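Local coordinates for protein putative thiosugar synthase (Amycolatopsis orientalis, PDB 4N6F) that is a ThiG-like TIM-barrel enzyme that probably transfers sulphur from a sulphur-carrier protein to a sugar phosphate in 2-thiosugar biosynthesis, at residues Ala148-Leu153 and Arg181-Gln186. Residues are numbered along the deposited sequence; the frame is centred on the assembly and turned at random.
Sequences ATARAL and RELIEQ
Neighbouring outer helices of the TIM barrel meet here through Ala150 and Leu183 on the inner side and Arg151 and Gln186 on the outer. Ala150 turns its CB toward helix 177-186, and this single methyl lies 4.1 Å from CD1 of Leu183. The leucine reaches it because its CG stands anti to the backbone N (chi1 -179°), which carries the branch across to the other helix. The CA atoms of Ala150 and Leu183 are 7.6 Å apart, the nearest CA pair between the two segments. Helix 147-156 follows strand 138-143 and helix 177-186 follows strand 161-164, next to it in the parallel barrel, so the pair illustrates how consecutive beta-alpha units pack side by side. Ala150 also touches Ile143 and Leu161 of those two strands.

Farther out the contact becomes polar. Arg151 is extended from CG to NE and reaches toward helix 177-186, bringing NH2 to 3.8 Å from CD of Gln186. The glutamine, bent at chi2 (-58°), sets its amide at the edge of the guanidinium, the two planes 71° apart. A water links the two residues, donating to Gln186 O at 2.8 Å and accepting a weak bond from Arg151 NE. Just beyond the helix end, Ile187 touches both Ala150 and Arg151; together with Ile184 it contributes to a calcium site seen in this protein, with no ion modelled there in this chain.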
ATOM      1  N   ALA A 148      14.259 -15.266 -19.809  1.00 30.80           N
ATOM      2  CA  ALA A 148      15.217 -16.336 -20.074  1.00 29.88           C
ATOM      3  C   ALA A 148      16.167 -16.534 -18.889  1.00 28.29           C
ATOM      4  O   ALA A 148      16.458 -17.660 -18.493  1.00 29.46           O
ATOM      5  CB  ALA A 148      16.002 -16.056 -21.353  1.00 29.95           C
ATOM      6  N   THR A 149      16.645 -15.434 -18.323  1.00 27.90           N
ATOM      7  CA  THR A 149      17.492 -15.492 -17.135  1.00 27.74           C
ATOM      8  C   THR A 149      16.747 -16.170 -15.979  1.00 25.91           C
ATOM      9  O   THR A 149      17.283 -17.066 -15.321  1.00 24.68           O
ATOM     10  CB  THR A 149      17.931 -14.078 -16.696  1.00 29.51           C
ATOM     11  OG1 THR A 149      18.548 -13.400 -17.801  1.00 30.41           O
ATOM     12  CG2 THR A 149      18.917 -14.147 -15.525  1.00 30.18           C
ATOM     13  N   ALA A 150      15.510 -15.743 -15.748  1.00 25.43           N
ATOM     14  CA  ALA A 150      14.722 -16.266 -14.643  1.00 25.69           C
ATOM     15  C   ALA A 150      14.506 -17.773 -14.795  1.00 27.48           C
ATOM     16  O   ALA A 150      14.635 -18.534 -13.828  1.00 27.53           O
ATOM     17  CB  ALA A 150      13.392 -15.534 -14.556  1.00 25.97           C
ATOM     18  N   ARG A 151      14.202 -18.203 -16.015  1.00 27.85           N
ATOM     19  CA  ARG A 151      14.015 -19.620 -16.299  1.00 29.29           C
ATOM     20  C   ARG A 151      15.279 -20.457 -16.113  1.00 27.65           C
ATOM     21  O   ARG A 151      15.216 -21.583 -15.608  1.00 28.25           O
ATOM     22  CB  ARG A 151      13.464 -19.813 -17.714  1.00 31.52           C
ATOM     23  CG  ARG A 151      12.043 -19.313 -17.874  1.00 33.83           C
ATOM     24  CD  ARG A 151      11.518 -19.598 -19.274  1.00 37.67           C
ATOM     25  NE  ARG A 151      10.084 -19.335 -19.383  1.00 39.64           N
ATOM     26  CZ  ARG A 151       9.427 -19.184 -20.531  1.00 46.20           C
ATOM     27  NH1 ARG A 151      10.066 -19.243 -21.697  1.00 49.39           N
ATOM     28  NH2 ARG A 151       8.125 -18.939 -20.519  1.00 46.01           N
ATOM     29  N   ALA A 152      16.421 -19.937 -16.538  1.00 26.48           N
ATOM     30  CA  ALA A 152      17.676 -20.642 -16.312  1.00 25.12           C
ATOM     31  C   ALA A 152      17.926 -20.772 -14.806  1.00 25.05           C
ATOM     32  O   ALA A 152      18.421 -21.799 -14.336  1.00 26.83           O
ATOM     33  CB  ALA A 152      18.823 -19.901 -16.986  1.00 26.45           C
ATOM     34  N   LEU A 153      17.577 -19.734 -14.046  1.00 24.00           N
ATOM     35  CA  LEU A 153      17.792 -19.762 -12.594  1.00 24.45           C
ATOM     36  C   LEU A 153      16.853 -20.729 -11.890  1.00 23.52           C
ATOM     37  O   LEU A 153      17.258 -21.425 -10.958  1.00 22.93           O
ATOM     38  CB  LEU A 153      17.727 -18.352 -11.988  1.00 23.67           C
ATOM     39  CG  LEU A 153      18.935 -17.497 -12.381  1.00 24.28           C
ATOM     40  CD1 LEU A 153      18.735 -16.054 -11.954  1.00 24.71           C
ATOM     41  CD2 LEU A 153      20.250 -18.043 -11.830  1.00 24.65           C
ATOM     42  N   ARG A 181       5.209  -8.764 -13.300  1.00 28.83           N
ATOM     43  CA  ARG A 181       3.999  -9.593 -13.193  1.00 32.14           C
ATOM     44  C   ARG A 181       4.071 -10.814 -14.115  1.00 31.73           C
ATOM     45  O   ARG A 181       3.823 -11.935 -13.684  1.00 29.65           O
ATOM     46  CB  ARG A 181       2.746  -8.783 -13.522  1.00 34.91           C
ATOM     47  CG  ARG A 181       1.429  -9.514 -13.263  1.00 38.25           C
ATOM     48  CD  ARG A 181       0.236  -8.744 -13.831  1.00 42.60           C
ATOM     49  NE  ARG A 181       0.147  -7.370 -13.310  1.00 48.07           N
ATOM     50  CZ  ARG A 181       0.260  -6.245 -14.030  1.00 51.57           C
ATOM     51  NH1 ARG A 181       0.168  -5.069 -13.418  1.00 54.07           N
ATOM     52  NH2 ARG A 181       0.446  -6.272 -15.351  1.00 54.27           N
ATOM     53  N   GLU A 182       4.413 -10.580 -15.379  1.00 32.62           N
ATOM     54  CA  GLU A 182       4.598 -11.657 -16.350  1.00 34.99           C
ATOM     55  C   GLU A 182       5.647 -12.660 -15.898  1.00 32.75           C
ATOM     56  O   GLU A 182       5.471 -13.868 -16.048  1.00 29.93           O
ATOM     57  CB  GLU A 182       5.009 -11.102 -17.719  1.00 38.08           C
ATOM     58  CG  GLU A 182       5.443 -12.186 -18.705  1.00 42.43           C
ATOM     59  CD  GLU A 182       5.816 -11.641 -20.071  1.00 45.10           C
ATOM     60  OE1 GLU A 182       4.926 -11.541 -20.943  1.00 45.11           O
ATOM     61  OE2 GLU A 182       7.010 -11.330 -20.268  1.00 47.93           O
ATOM     62  N   LEU A 183       6.751 -12.147 -15.370  1.00 33.32           N
ATOM     63  CA  LEU A 183       7.837 -13.006 -14.910  1.00 32.51           C
ATOM     64  C   LEU A 183       7.355 -13.886 -13.759  1.00 30.47           C
ATOM     65  O   LEU A 183       7.617 -15.092 -13.739  1.00 29.73           O
ATOM     66  CB  LEU A 183       9.037 -12.152 -14.507  1.00 35.02           C
ATOM     67  CG  LEU A 183      10.296 -12.866 -14.024  1.00 36.92           C
ATOM     68  CD1 LEU A 183      11.515 -11.964 -14.164  1.00 38.34           C
ATOM     69  CD2 LEU A 183      10.156 -13.319 -12.580  1.00 38.04           C
ATOM     70  N   ILE A 184       6.626 -13.292 -12.815  1.00 28.14           N
ATOM     71  CA  ILE A 184       6.069 -14.049 -11.693  1.00 26.68           C
ATOM     72  C   ILE A 184       5.094 -15.141 -12.160  1.00 27.13           C
ATOM     73  O   ILE A 184       5.108 -16.265 -11.635  1.00 25.12           O
ATOM     74  CB  ILE A 184       5.393 -13.118 -10.668  1.00 26.18           C
ATOM     75  CG1 ILE A 184       6.454 -12.281  -9.963  1.00 26.54           C
ATOM     76  CG2 ILE A 184       4.628 -13.921  -9.616  1.00 26.08           C
ATOM     77  CD1 ILE A 184       5.902 -11.101  -9.189  1.00 27.19           C
ATOM     78  N   GLU A 185       4.261 -14.819 -13.148  1.00 27.40           N
ATOM     79  CA  GLU A 185       3.346 -15.818 -13.738  1.00 29.46           C
ATOM     80  C   GLU A 185       4.089 -17.005 -14.342  1.00 27.33           C
ATOM     81  O   GLU A 185       3.626 -18.129 -14.248  1.00 26.58           O
ATOM     82  CB  GLU A 185       2.470 -15.197 -14.833  1.00 31.14           C
ATOM     83  CG  GLU A 185       1.460 -14.178 -14.323  1.00 35.14           C
ATOM     84  CD  GLU A 185       0.678 -13.492 -15.444  1.00 36.30           C
ATOM     85  OE1 GLU A 185       0.873 -13.837 -16.630  1.00 41.59           O
ATOM     86  OE2 GLU A 185      -0.133 -12.598 -15.137  1.00 38.80           O
ATOM     87  N   GLN A 186       5.235 -16.753 -14.957  1.00 26.81           N
ATOM     88  CA  GLN A 186       5.967 -17.790 -15.701  1.00 26.92           C
ATOM     89  C   GLN A 186       6.920 -18.624 -14.855  1.00 27.18           C
ATOM     90  O   GLN A 186       7.339 -19.708 -15.266  1.00 27.44           O
ATOM     91  CB  GLN A 186       6.755 -17.140 -16.848  1.00 28.48           C
ATOM     92  CG  GLN A 186       5.878 -16.660 -17.993  1.00 30.72           C
ATOM     93  CD  GLN A 186       5.042 -17.772 -18.602  1.00 32.70           C
ATOM     94  OE1 GLN A 186       3.855 -17.595 -18.841  1.00 37.88           O
ATOM     95  NE2 GLN A 186       5.650 -18.926 -18.842  1.00 33.91           N
TER
HETATM   96  O   HOH W   1       8.748 -20.734 -17.415  1.00 31.10           O